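Local coordinates for protein CurF (Lyngbya majuscula, PDB 2Q35) that catalyses a decarboxylation step in polyketide chain beta-branching, as the crotonase-fold ECH2 domain of CurF, at the interface of chains A and B. Residues are numbered along the deposited sequence; one frame, centred on the assembly and turned at random. Chains: chain A/B, CurF.

The interface of chains A and B. Residues chain A 128, 131-133, 156, 229; chain B 199-200, 202-203.
B:Ser199 turns its hydroxyl toward A:Gly131 with OG beside the backbone N and anti to the carbonyl carbon (chi1 -65°), while B:Leu203, with CG anti to the backbone N (chi1 -179°), sends its CD2 methyl against both A:Met128 and A:Tyr156. The patch is a worked example of how the start of a helix docks on a neighbouring subunit, a polar grip flanked by an apolar cluster. The helix is residues 197-230 of chain B, and its first turns meet the short helix 127-130, the loop after it and the far end of the equivalent long helix in chain A.

At the polar end, B:Ser199 OG donates to the carbonyl oxygen A:Gly131 O at 2.6 Å. The C=O...OG angle is 146° and the donor is tilted from the carbonyl plane, a bent approach. The same hydroxyl lies 2.9 Å from the oxygen of water 1, which also meets the backbone carbonyl of A:Thr229, adding a water-mediated tie between the chains. Behind it, A:Thr229 OG1 accepts from A:Thr133 N at 3.1 Å and pairs with that residue's hydroxyl, fixing the loop against the chain A helix. The methyl CG2 of A:Thr229 is left to face B:Ala202 CB.

On the apolar side, the A:Met128 chain bends at chi2 and chi3, carrying SD past B:Ser199 CB and CE to the CD2 methyls of both leucines, 3.8 Å from B:Leu200 CD2 and the same from B:Leu203 CD2. B:Leu203 CD2 sits over the centre of one face of the A:Tyr156 ring, 3.9 Å from its centroid, in a CH-pi contact. B:Leu200 CD2 instead approaches the ring edge in plane, at CD1; the two leucines thus use a face and an edge of one ring.

Crotonase-family enzymes commonly assemble as trimers, and three copies form the deposited assembly; this patch therefore likely contributes to holding neighbouring decarboxylase subunits together.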
# COMPACT_ATOMS: atom_id res chain seq x y z
N MET A 128 -2.85 20.65 -10.84
CA MET A 128 -1.96 21.62 -10.20
C MET A 128 -1.00 22.31 -11.17
O MET A 128 -0.41 23.36 -10.83
CB MET A 128 -1.21 20.99 -9.02
CG MET A 128 -2.13 20.65 -7.82
SD MET A 128 -2.59 22.13 -6.89
CE MET A 128 -1.15 22.32 -5.84
N GLY A 131 -2.72 25.14 -11.73
CA GLY A 131 -2.60 25.92 -10.50
C GLY A 131 -3.72 25.70 -9.51
O GLY A 131 -3.79 26.43 -8.51
N PHE A 132 -4.59 24.72 -9.78
CA PHE A 132 -5.75 24.48 -8.89
C PHE A 132 -5.80 23.02 -8.45
O PHE A 132 -5.06 22.17 -8.96
CB PHE A 132 -7.08 24.93 -9.52
CG PHE A 132 -7.35 24.35 -10.88
CD1 PHE A 132 -7.74 23.03 -11.01
CD2 PHE A 132 -7.20 25.12 -12.02
CE1 PHE A 132 -7.98 22.48 -12.27
CE2 PHE A 132 -7.44 24.57 -13.29
CZ PHE A 132 -7.83 23.26 -13.40
N THR A 133 -6.63 22.74 -7.45
CA THR A 133 -6.66 21.41 -6.82
C THR A 133 -7.57 20.44 -7.58
O THR A 133 -8.40 20.88 -8.39
CB THR A 133 -7.11 21.52 -5.35
OG1 THR A 133 -8.38 22.18 -5.32
CG2 THR A 133 -6.11 22.35 -4.54
N TYR A 156 0.80 16.79 -6.51
CA TYR A 156 1.45 18.08 -6.23
C TYR A 156 2.10 18.75 -7.42
O TYR A 156 2.03 19.98 -7.54
CB TYR A 156 2.50 17.95 -5.14
CG TYR A 156 2.03 18.10 -3.71
CD1 TYR A 156 1.93 19.37 -3.13
CD2 TYR A 156 1.75 16.99 -2.93
CE1 TYR A 156 1.53 19.53 -1.77
CE2 TYR A 156 1.37 17.13 -1.58
CZ TYR A 156 1.26 18.40 -1.02
OH TYR A 156 0.90 18.58 0.30
N THR A 229 -9.89 27.18 -5.05
CA THR A 229 -8.57 27.35 -5.68
C THR A 229 -8.62 27.65 -7.18
O THR A 229 -7.69 28.27 -7.72
CB THR A 229 -7.64 26.15 -5.40
OG1 THR A 229 -8.17 24.97 -6.03
CG2 THR A 229 -7.47 25.91 -3.91
N SER B 199 -3.06 27.12 -3.30
CA SER B 199 -3.40 25.78 -3.76
C SER B 199 -2.56 24.72 -3.04
O SER B 199 -3.06 23.64 -2.69
CB SER B 199 -3.20 25.67 -5.28
OG SER B 199 -4.11 26.52 -5.97
N LEU B 200 -1.29 25.04 -2.81
CA LEU B 200 -0.41 24.11 -2.06
C LEU B 200 -0.93 23.88 -0.64
O LEU B 200 -0.99 22.73 -0.17
CB LEU B 200 1.02 24.62 -2.03
CG LEU B 200 1.74 24.58 -3.39
CD1 LEU B 200 3.07 25.36 -3.24
CD2 LEU B 200 1.98 23.17 -3.84
N ALA B 202 -4.01 24.36 0.55
CA ALA B 202 -5.31 23.68 0.50
C ALA B 202 -5.15 22.19 0.20
O ALA B 202 -5.77 21.33 0.84
CB ALA B 202 -6.19 24.34 -0.52
N LEU B 203 -4.27 21.88 -0.76
CA LEU B 203 -4.05 20.50 -1.12
C LEU B 203 -3.44 19.73 0.05
O LEU B 203 -3.87 18.62 0.34
CB LEU B 203 -3.10 20.42 -2.35
CG LEU B 203 -2.82 18.99 -2.83
CD1 LEU B 203 -4.10 18.29 -3.27
CD2 LEU B 203 -1.78 19.04 -4.00
O HOH W 1 -5.43 29.06 -6.20